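Local structure of polymerase X (Deinococcus radiodurans, 2W9M) at residues S39-L44 with I62-G66; V169-L173 with Y228-V233; I396-S400 with E419-V423. The protein probably catalyses template-directed DNA synthesis as a magnesium-dependent family X polymerase, and carries zinc ions in a PHP domain. The contacts are given in a common frame with arbitrary orientation. Numbering follows the deposited sequence.

Contact 1. Residues S39-L44 with I62-G66; sequences SAARSL and IPKVG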
ATOM      1  N   SER A  39     -13.352 -31.727   2.157  1.00 75.29           N
ATOM      2  CA  SER A  39     -14.073 -32.992   2.044  1.00 85.13           C
ATOM      3  C   SER A  39     -14.595 -33.209   0.626  1.00 67.77           C
ATOM      4  O   SER A  39     -14.653 -34.341   0.146  1.00 66.44           O
ATOM      5  CB  SER A  39     -15.224 -33.060   3.054  1.00 67.93           C
ATOM      6  OG  SER A  39     -16.280 -32.184   2.696  1.00 67.77           O
ATOM      7  N   ALA A  40     -14.975 -32.125  -0.043  1.00 59.31           N
ATOM      8  CA  ALA A  40     -15.421 -32.211  -1.430  1.00 74.83           C
ATOM      9  C   ALA A  40     -14.266 -32.624  -2.339  1.00 75.90           C
ATOM     10  O   ALA A  40     -14.474 -33.229  -3.390  1.00 67.64           O
ATOM     11  CB  ALA A  40     -16.014 -30.885  -1.888  1.00 58.74           C
ATOM     12  N   ALA A  41     -13.047 -32.296  -1.926  1.00 67.77           N
ATOM     13  CA  ALA A  41     -11.862 -32.643  -2.698  1.00 67.77           C
ATOM     14  C   ALA A  41     -11.539 -34.124  -2.560  1.00 78.51           C
ATOM     15  O   ALA A  41     -11.100 -34.764  -3.515  1.00 81.00           O
ATOM     16  CB  ALA A  41     -10.681 -31.800  -2.259  1.00 67.55           C
ATOM     17  N   ARG A  42     -11.758 -34.663  -1.365  1.00 76.28           N
ATOM     18  CA  ARG A  42     -11.478 -36.068  -1.097  1.00 71.73           C
ATOM     19  C   ARG A  42     -12.507 -36.983  -1.756  1.00 74.43           C
ATOM     20  O   ARG A  42     -12.233 -38.153  -2.011  1.00 91.46           O
ATOM     21  CB  ARG A  42     -11.417 -36.334   0.411  1.00 64.93           C
ATOM     22  CG  ARG A  42     -10.501 -35.386   1.170  1.00 80.39           C
ATOM     23  CD  ARG A  42      -9.863 -36.072   2.371  1.00 86.62           C
ATOM     24  NE  ARG A  42      -8.789 -35.269   2.953  1.00 98.04           N
ATOM     25  CZ  ARG A  42      -7.690 -35.778   3.505  1.00 95.18           C
ATOM     26  NH1 ARG A  42      -7.507 -37.090   3.543  1.00 96.15           N
ATOM     27  NH2 ARG A  42      -6.766 -34.972   4.010  1.00 94.61           N
ATOM     28  N   SER A  43     -13.693 -36.443  -2.026  1.00 76.73           N
ATOM     29  CA  SER A  43     -14.755 -37.203  -2.682  1.00 58.08           C
ATOM     30  C   SER A  43     -14.553 -37.247  -4.195  1.00 69.18           C
ATOM     31  O   SER A  43     -14.703 -38.297  -4.817  1.00 80.10           O
ATOM     32  CB  SER A  43     -16.133 -36.621  -2.342  1.00 80.11           C
ATOM     33  OG  SER A  43     -16.476 -36.858  -0.984  1.00 62.81           O
ATOM     34  N   LEU A  44     -14.212 -36.104  -4.785  1.00 80.64           N
ATOM     35  CA  LEU A  44     -13.882 -36.052  -6.205  1.00 75.71           C
ATOM     36  C   LEU A  44     -12.670 -36.923  -6.498  1.00 83.24           C
ATOM     37  O   LEU A  44     -12.402 -37.266  -7.651  1.00 81.24           O
ATOM     38  CB  LEU A  44     -13.610 -34.616  -6.653  1.00 70.43           C
ATOM     39  CG  LEU A  44     -14.824 -33.795  -7.085  1.00 68.28           C
ATOM     40  CD1 LEU A  44     -14.379 -32.449  -7.633  1.00 74.71           C
ATOM     41  CD2 LEU A  44     -15.632 -34.555  -8.124  1.00 61.54           C
ATOM     42  N   ILE A  62     -22.758 -36.200  -7.018  1.00 89.90           N
ATOM     43  CA  ILE A  62     -21.620 -36.546  -6.165  1.00 91.97           C
ATOM     44  C   ILE A  62     -21.936 -36.396  -4.678  1.00 85.28           C
ATOM     45  O   ILE A  62     -22.714 -35.523  -4.290  1.00 88.57           O
ATOM     46  CB  ILE A  62     -20.382 -35.671  -6.487  1.00 90.98           C
ATOM     47  CG1 ILE A  62     -20.240 -35.447  -7.998  1.00 74.28           C
ATOM     48  CG2 ILE A  62     -19.117 -36.276  -5.882  1.00 74.50           C
ATOM     49  CD1 ILE A  62     -19.869 -36.689  -8.780  1.00 93.17           C
ATOM     50  N   PRO A  63     -21.344 -37.263  -3.845  1.00 69.41           N
ATOM     51  CA  PRO A  63     -21.411 -37.136  -2.384  1.00 66.79           C
ATOM     52  C   PRO A  63     -20.626 -35.937  -1.855  1.00 74.43           C
ATOM     53  O   PRO A  63     -19.605 -35.559  -2.433  1.00 86.01           O
ATOM     54  CB  PRO A  63     -20.758 -38.432  -1.893  1.00 67.98           C
ATOM     55  CG  PRO A  63     -20.915 -39.390  -3.019  1.00 74.52           C
ATOM     56  CD  PRO A  63     -20.790 -38.563  -4.259  1.00 80.83           C
ATOM     57  N   LYS A  64     -21.117 -35.351  -0.764  1.00 81.98           N
ATOM     58  CA  LYS A  64     -20.419 -34.284  -0.042  1.00 80.16           C
ATOM     59  C   LYS A  64     -20.286 -32.968  -0.814  1.00 74.05           C
ATOM     60  O   LYS A  64     -19.632 -32.034  -0.350  1.00 68.47           O
ATOM     61  CB  LYS A  64     -19.046 -34.766   0.441  1.00 67.02           C
ATOM     62  CG  LYS A  64     -19.112 -35.981   1.348  1.00 59.93           C
ATOM     63  CD  LYS A  64     -17.749 -36.344   1.903  1.00 50.82           C
ATOM     64  CE  LYS A  64     -17.847 -37.536   2.844  1.00 75.43           C
ATOM     65  NZ  LYS A  64     -16.524 -37.933   3.400  1.00 68.38           N
ATOM     66  N   VAL A  65     -20.910 -32.893  -1.984  1.00 65.96           N
ATOM     67  CA  VAL A  65     -20.871 -31.672  -2.777  1.00 65.33           C
ATOM     68  C   VAL A  65     -22.227 -30.970  -2.773  1.00 87.22           C
ATOM     69  O   VAL A  65     -22.994 -31.066  -3.732  1.00 82.22           O
ATOM     70  CB  VAL A  65     -20.413 -31.941  -4.227  1.00 76.00           C
ATOM     71  CG1 VAL A  65     -18.987 -32.467  -4.243  1.00 63.88           C
ATOM     72  CG2 VAL A  65     -21.347 -32.919  -4.913  1.00 79.49           C
ATOM     73  N   GLY A  66     -22.513 -30.262  -1.683  1.00 95.05           N
ATOM     74  CA  GLY A  66     -23.769 -29.547  -1.541  1.00 88.86           C
ATOM     75  C   GLY A  66     -24.033 -28.572  -2.674  1.00 83.94           C
ATOM     76  O   GLY A  66     -23.216 -28.431  -3.587  1.00 74.52           O
TER
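This contact lies in the N-terminal helix-hairpin-helix domain, where the loop Ile-62 to Gly-66, probably the hairpin of such a motif and ending at the N-cap of helix 67-79, packs across helix 34-45. No hydrogen bond links the two segments, so the evidence is in side-chain packing, which buries 297 Å² in all. Lys-64 dominates. Its phi/psi of 67/6° lies in the left-handed region, turning the chain so that its CB points at the helix, and the extended mttt rotamer then lies across the helix, passing Ser-39 and Ser-43: Lys-64 CD lies 4.3 Å from Ser-39 CB. Both serines turn their hydroxyls to the helix backbone. Ser-39, in p, makes weak bonds to Arg-35 O and Ala-36 O, while Ser-43, in m, donates weakly to Ser-39 O (Ser-43 OG to Ser-39 O 3.3 Å). On the inner side, small Ala-40 admits Val-65, CB to CG1 4.1 Å, and Leu-44 in mt brings CD2 to 4.5 Å from Ile-62 CG2. Leu-44 also touches Leu-17 of helix 10-26 and Leu-73 of helix 67-79, so helix 34-45 packs against all three. The tightest approach is nonetheless polar to aliphatic: Ser-43 OG lies 3.2 Å from Lys-64 CD.

Contact 2. Residues V169-L173 with Y228-V233; sequences VAEEL and YEGVPV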
ATOM      1  N   VAL A 169      15.714  -0.919   0.118  1.00 26.47           N
ATOM      2  CA  VAL A 169      17.043  -1.251  -0.385  1.00 32.42           C
ATOM      3  C   VAL A 169      17.952  -0.022  -0.443  1.00 31.34           C
ATOM      4  O   VAL A 169      19.115  -0.088  -0.048  1.00 32.75           O
ATOM      5  CB  VAL A 169      16.981  -1.944  -1.761  1.00 32.85           C
ATOM      6  CG1 VAL A 169      18.377  -2.066  -2.356  1.00 25.78           C
ATOM      7  CG2 VAL A 169      16.323  -3.317  -1.628  1.00 28.00           C
ATOM      8  N   ALA A 170      17.423   1.100  -0.918  1.00 26.63           N
ATOM      9  CA  ALA A 170      18.207   2.332  -0.955  1.00 27.74           C
ATOM     10  C   ALA A 170      18.610   2.770   0.453  1.00 25.65           C
ATOM     11  O   ALA A 170      19.744   3.195   0.679  1.00 27.92           O
ATOM     12  CB  ALA A 170      17.451   3.440  -1.667  1.00 21.70           C
ATOM     13  N   GLU A 171      17.683   2.664   1.399  1.00 25.98           N
ATOM     14  CA  GLU A 171      17.982   2.993   2.795  1.00 27.22           C
ATOM     15  C   GLU A 171      19.060   2.080   3.385  1.00 34.30           C
ATOM     16  O   GLU A 171      19.937   2.538   4.116  1.00 31.09           O
ATOM     17  CB  GLU A 171      16.708   2.965   3.648  1.00 43.66           C
ATOM     18  CG  GLU A 171      16.856   2.253   4.997  1.00 72.85           C
ATOM     19  CD  GLU A 171      16.057   0.947   5.083  1.00 85.36           C
ATOM     20  OE1 GLU A 171      14.805   1.008   5.061  1.00 71.96           O
ATOM     21  OE2 GLU A 171      16.678  -0.136   5.192  1.00 64.30           O
ATOM     22  N   GLU A 172      19.003   0.796   3.045  1.00 34.54           N
ATOM     23  CA  GLU A 172      19.975  -0.177   3.534  1.00 28.68           C
ATOM     24  C   GLU A 172      21.375   0.066   2.970  1.00 32.76           C
ATOM     25  O   GLU A 172      22.360   0.017   3.708  1.00 34.18           O
ATOM     26  CB  GLU A 172      19.517  -1.604   3.213  1.00 29.15           C
ATOM     27  CG  GLU A 172      20.323  -2.692   3.907  1.00 46.12           C
ATOM     28  CD  GLU A 172      19.865  -4.091   3.529  1.00 54.74           C
ATOM     29  OE1 GLU A 172      20.096  -5.033   4.320  1.00 59.70           O
ATOM     30  OE2 GLU A 172      19.271  -4.247   2.441  1.00 49.42           O
ATOM     31  N   LEU A 173      21.465   0.315   1.665  1.00 33.91           N
ATOM     32  CA  LEU A 173      22.757   0.558   1.021  1.00 30.90           C
ATOM     33  C   LEU A 173      23.378   1.869   1.476  1.00 30.22           C
ATOM     34  O   LEU A 173      24.599   1.989   1.553  1.00 35.28           O
ATOM     35  CB  LEU A 173      22.625   0.550  -0.500  1.00 22.48           C
ATOM     36  CG  LEU A 173      22.231  -0.796  -1.103  1.00 37.07           C
ATOM     37  CD1 LEU A 173      22.388  -0.766  -2.614  1.00 26.09           C
ATOM     38  CD2 LEU A 173      23.063  -1.913  -0.493  1.00 29.70           C
ATOM     39  N   TYR A 228      20.824  -5.820  -5.940  1.00 27.26           N
ATOM     40  CA  TYR A 228      20.837  -6.263  -4.552  1.00 26.89           C
ATOM     41  C   TYR A 228      19.595  -7.080  -4.201  1.00 40.46           C
ATOM     42  O   TYR A 228      18.508  -6.530  -4.011  1.00 39.23           O
ATOM     43  CB  TYR A 228      20.986  -5.090  -3.584  1.00 25.35           C
ATOM     44  CG  TYR A 228      21.235  -5.544  -2.161  1.00 39.47           C
ATOM     45  CD1 TYR A 228      22.477  -6.036  -1.778  1.00 37.48           C
ATOM     46  CD2 TYR A 228      20.226  -5.500  -1.208  1.00 36.47           C
ATOM     47  CE1 TYR A 228      22.712  -6.460  -0.487  1.00 36.59           C
ATOM     48  CE2 TYR A 228      20.454  -5.919   0.090  1.00 34.78           C
ATOM     49  CZ  TYR A 228      21.698  -6.399   0.444  1.00 45.29           C
ATOM     50  OH  TYR A 228      21.929  -6.822   1.733  1.00 48.23           O
ATOM     51  N   GLU A 229      19.773  -8.396  -4.117  1.00 26.04           N
ATOM     52  CA  GLU A 229      18.685  -9.311  -3.797  1.00 32.89           C
ATOM     53  C   GLU A 229      17.468  -9.111  -4.694  1.00 27.74           C
ATOM     54  O   GLU A 229      16.340  -9.006  -4.211  1.00 24.42           O
ATOM     55  CB  GLU A 229      18.312  -9.192  -2.320  1.00 29.96           C
ATOM     56  CG  GLU A 229      19.451  -9.608  -1.399  1.00 32.41           C
ATOM     57  CD  GLU A 229      19.146  -9.377   0.066  1.00 48.09           C
ATOM     58  OE1 GLU A 229      18.000  -8.994   0.386  1.00 51.24           O
ATOM     59  OE2 GLU A 229      20.056  -9.578   0.898  1.00 44.00           O
ATOM     60  N   GLY A 230      17.713  -9.058  -6.002  1.00 33.60           N
ATOM     61  CA  GLY A 230      16.648  -8.953  -6.985  1.00 28.92           C
ATOM     62  C   GLY A 230      16.246  -7.528  -7.316  1.00 27.88           C
ATOM     63  O   GLY A 230      15.610  -7.280  -8.340  1.00 36.31           O
ATOM     64  N   VAL A 231      16.615  -6.591  -6.448  1.00 32.06           N
ATOM     65  CA  VAL A 231      16.273  -5.188  -6.637  1.00 24.63           C
ATOM     66  C   VAL A 231      17.398  -4.447  -7.354  1.00 28.33           C
ATOM     67  O   VAL A 231      18.495  -4.307  -6.812  1.00 27.96           O
ATOM     68  CB  VAL A 231      16.011  -4.498  -5.293  1.00 24.82           C
ATOM     69  CG1 VAL A 231      15.589  -3.060  -5.513  1.00 26.73           C
ATOM     70  CG2 VAL A 231      14.958  -5.259  -4.504  1.00 20.30           C
ATOM     71  N   PRO A 232      17.131  -3.973  -8.582  1.00 30.60           N
ATOM     72  CA  PRO A 232      18.128  -3.222  -9.357  1.00 30.05           C
ATOM     73  C   PRO A 232      18.612  -1.986  -8.597  1.00 37.73           C
ATOM     74  O   PRO A 232      17.815  -1.296  -7.954  1.00 27.44           O
ATOM     75  CB  PRO A 232      17.357  -2.802 -10.612  1.00 27.94           C
ATOM     76  CG  PRO A 232      16.239  -3.785 -10.720  1.00 36.71           C
ATOM     77  CD  PRO A 232      15.860  -4.120  -9.312  1.00 28.12           C
ATOM     78  N   VAL A 233      19.911  -1.717  -8.672  1.00 33.44           N
ATOM     79  CA  VAL A 233      20.514  -0.632  -7.914  1.00 28.50           C
ATOM     80  C   VAL A 233      21.341   0.282  -8.805  1.00 30.95           C
ATOM     81  O   VAL A 233      22.066  -0.185  -9.678  1.00 37.15           O
ATOM     82  CB  VAL A 233      21.421  -1.175  -6.796  1.00 28.69           C
ATOM     83  CG1 VAL A 233      22.310  -0.075  -6.249  1.00 27.92           C
ATOM     84  CG2 VAL A 233      20.587  -1.789  -5.688  1.00 38.79           C
TER
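Tyr-228 opens the second segment and meets three residues of helix 163-176. Leu-173 CD2 lies over one ring face, 4.4 Å from Tyr-228 CD1; Val-169 CG1 is 4.1 Å from Tyr-228 CD2, and Glu-172 OE2 3.1 Å from Tyr-228 CE2. Glu-172 OE2, while near the ring, is salt-bridged to Arg-125, and Tyr-228 OH is hydrogen-bonded to Glu-129 OE2. A type I' turn follows, closed by Tyr-228 N to Val-231 O (2.9 Å) and Val-231 N to Tyr-228 O (3.1 Å), a tight two-residue beta hairpin. Its Gly-230 has a positive phi at which a CB would jam against the preceding carbonyl. Val-231 CG2 then reaches Val-169 CG2 (3.7 Å), Pro-232 points away, and Val-233 returns, its CG1 3.7 Å from Leu-173 CD1. The axes of 169-173 and 231-233 approach to 10.4 Å and cross at -53°. Helix 163-176 thus covers one face of a mixed sheet, consistent with the palm of this family; strand 194-203 runs parallel beside 231-238, and strand 224-228 antiparallel.

Contact 3. Residues I396-S400 with E419-V423; sequences IVAGS and ELDYV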
ATOM      1  N   ILE A 396      -9.126   4.019  21.476  1.00 34.83           N
ATOM      2  CA  ILE A 396      -9.647   3.307  20.315  1.00 28.64           C
ATOM      3  C   ILE A 396     -10.980   3.880  19.831  1.00 35.94           C
ATOM      4  O   ILE A 396     -11.805   4.335  20.625  1.00 32.96           O
ATOM      5  CB  ILE A 396      -9.839   1.797  20.607  1.00 33.26           C
ATOM      6  CG1 ILE A 396      -8.566   1.192  21.196  1.00 35.42           C
ATOM      7  CG2 ILE A 396     -10.241   1.048  19.343  1.00 27.94           C
ATOM      8  CD1 ILE A 396      -8.689  -0.280  21.511  1.00 29.20           C
ATOM      9  N   VAL A 397     -11.172   3.849  18.518  1.00 42.93           N
ATOM     10  CA  VAL A 397     -12.430   4.225  17.891  1.00 30.61           C
ATOM     11  C   VAL A 397     -12.914   3.019  17.079  1.00 32.10           C
ATOM     12  O   VAL A 397     -12.179   2.482  16.258  1.00 37.97           O
ATOM     13  CB  VAL A 397     -12.241   5.463  16.985  1.00 29.79           C
ATOM     14  CG1 VAL A 397     -13.378   5.589  15.996  1.00 31.81           C
ATOM     15  CG2 VAL A 397     -12.120   6.726  17.828  1.00 26.56           C
ATOM     16  N   ALA A 398     -14.141   2.574  17.329  1.00 32.02           N
ATOM     17  CA  ALA A 398     -14.634   1.348  16.710  1.00 27.77           C
ATOM     18  C   ALA A 398     -15.215   1.593  15.329  1.00 27.22           C
ATOM     19  O   ALA A 398     -16.100   2.428  15.146  1.00 30.21           O
ATOM     20  CB  ALA A 398     -15.662   0.671  17.602  1.00 26.38           C
ATOM     21  N   GLY A 399     -14.718   0.851  14.353  1.00 26.25           N
ATOM     22  CA  GLY A 399     -15.239   0.956  13.008  1.00 28.74           C
ATOM     23  C   GLY A 399     -15.376  -0.396  12.347  1.00 29.36           C
ATOM     24  O   GLY A 399     -15.189  -1.440  12.977  1.00 30.95           O
ATOM     25  N   SER A 400     -15.712  -0.374  11.065  1.00 21.79           N
ATOM     26  CA  SER A 400     -15.804  -1.592  10.280  1.00 20.64           C
ATOM     27  C   SER A 400     -15.556  -1.254   8.822  1.00 23.47           C
ATOM     28  O   SER A 400     -15.910  -0.170   8.368  1.00 27.77           O
ATOM     29  CB  SER A 400     -17.186  -2.226  10.452  1.00 17.57           C
ATOM     30  OG  SER A 400     -17.375  -3.291   9.538  1.00 32.93           O
ATOM     31  N   GLU A 419     -24.066   1.481  15.570  1.00 27.49           N
ATOM     32  CA  GLU A 419     -23.308   1.204  16.787  1.00 34.64           C
ATOM     33  C   GLU A 419     -21.853   1.648  16.665  1.00 41.15           C
ATOM     34  O   GLU A 419     -21.150   1.793  17.666  1.00 39.70           O
ATOM     35  CB  GLU A 419     -23.335  -0.291  17.110  1.00 41.29           C
ATOM     36  CG  GLU A 419     -24.640  -0.810  17.683  1.00 46.35           C
ATOM     37  CD  GLU A 419     -24.468  -2.159  18.371  1.00 67.00           C
ATOM     38  OE1 GLU A 419     -24.852  -3.191  17.770  1.00 51.34           O
ATOM     39  OE2 GLU A 419     -23.938  -2.184  19.508  1.00 48.84           O
ATOM     40  N   LEU A 420     -21.406   1.856  15.432  1.00 22.90           N
ATOM     41  CA  LEU A 420     -20.001   2.130  15.159  1.00 24.97           C
ATOM     42  C   LEU A 420     -19.660   3.615  15.304  1.00 29.62           C
ATOM     43  O   LEU A 420     -20.508   4.490  15.110  1.00 29.28           O
ATOM     44  CB  LEU A 420     -19.637   1.626  13.759  1.00 22.14           C
ATOM     45  CG  LEU A 420     -19.783   0.113  13.563  1.00 23.94           C
ATOM     46  CD1 LEU A 420     -19.738  -0.278  12.096  1.00 21.78           C
ATOM     47  CD2 LEU A 420     -18.711  -0.622  14.348  1.00 22.72           C
ATOM     48  N   ASP A 421     -18.410   3.894  15.647  1.00 20.66           N
ATOM     49  CA  ASP A 421     -17.943   5.269  15.739  1.00 26.84           C
ATOM     50  C   ASP A 421     -17.685   5.841  14.350  1.00 30.56           C
ATOM     51  O   ASP A 421     -17.821   7.043  14.131  1.00 29.45           O
ATOM     52  CB  ASP A 421     -16.682   5.346  16.596  1.00 28.60           C
ATOM     53  CG  ASP A 421     -16.921   4.875  18.019  1.00 44.95           C
ATOM     54  OD1 ASP A 421     -18.061   5.025  18.511  1.00 53.65           O
ATOM     55  OD2 ASP A 421     -15.973   4.351  18.643  1.00 43.22           O
ATOM     56  N   TYR A 422     -17.317   4.967  13.416  1.00 24.65           N
ATOM     57  CA  TYR A 422     -17.126   5.360  12.025  1.00 30.30           C
ATOM     58  C   TYR A 422     -17.211   4.155  11.093  1.00 27.82           C
ATOM     59  O   TYR A 422     -16.922   3.028  11.495  1.00 32.63           O
ATOM     60  CB  TYR A 422     -15.799   6.100  11.838  1.00 23.47           C
ATOM     61  CG  TYR A 422     -14.595   5.196  11.743  1.00 27.52           C
ATOM     62  CD1 TYR A 422     -13.868   5.095  10.562  1.00 29.00           C
ATOM     63  CD2 TYR A 422     -14.180   4.449  12.833  1.00 24.26           C
ATOM     64  CE1 TYR A 422     -12.762   4.269  10.471  1.00 17.24           C
ATOM     65  CE2 TYR A 422     -13.079   3.627  12.752  1.00 31.25           C
ATOM     66  CZ  TYR A 422     -12.373   3.541  11.569  1.00 26.45           C
ATOM     67  OH  TYR A 422     -11.278   2.720  11.491  1.00 29.22           O
ATOM     68  N   VAL A 423     -17.615   4.409   9.850  1.00 19.86           N
ATOM     69  CA  VAL A 423     -17.805   3.369   8.851  1.00 20.23           C
ATOM     70  C   VAL A 423     -16.953   3.603   7.607  1.00 24.56           C
ATOM     71  O   VAL A 423     -17.004   4.674   7.010  1.00 27.66           O
ATOM     72  CB  VAL A 423     -19.269   3.315   8.400  1.00 24.05           C
ATOM     73  CG1 VAL A 423     -19.463   2.214   7.368  1.00 22.96           C
ATOM     74  CG2 VAL A 423     -20.193   3.122   9.601  1.00 21.50           C
TER
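Strand 396-403, helix 414-417 and strand 422-426 form a beta-alpha-beta unit of the PHP domain, whose family folds as a distorted beta/alpha barrel; its two parallel strands meet here. Both the backbone N and the backbone O of Ala-398 are satisfied by Asp-421: Ala-398 N donates to Asp-421 OD2 (2.9 Å, 162°), and Ala-398 O accepts from Asp-421 N (2.8 Å) and, weakly, from Tyr-422 N (3.3 Å). Beyond it the pairing is loose. Ile-396 O accepts from Gln-390 NE2 and Arg-549 NH2. Gly-399 lies close beside the Tyr-422 ring; with the ring placed as it is, a CB would clash, 2.2 Å from Tyr-422 CE2. Tyr-422 OH bonds to the backbone N of His-332, a zinc ligand, and Ser-400 OG weakly to Asp-363 O. Val-397 CG1 packs on Tyr-422 CD2 (3.5 Å). Outward, Val-397 is backbone-bonded to strand 358-364 and Val-423 to Thr-452 and Val-453, placing these strands inside the parallel sheet; helix 376-391 packs on Ile-396 and Ala-398, helix 549-561 on Val-397 and Asp-421.

The three contacts sample separate parts of an elongated chain and follow one another in sequence without overlap. Contacts 1 and 2 both belong to the polymerase X part of the chain, yet their centres are about 48 Å apart and their nearest atoms about 35 Å, farther than either lies from contact 3 (centres about 40 Å apart in both cases). The centre of contact 1 is about 38 Å from the centre of the chain, whereas those of contacts 2 and 3 lie on opposite sides of it, at about 19 and 22 Å, with nearest atoms about 27 Å apart. Contact 3 alone adjoins the zinc site: the Tyr-422 side chain is about 9 Å from a bound zinc ion, and Ser-400 directly precedes the zinc ligand Glu-401.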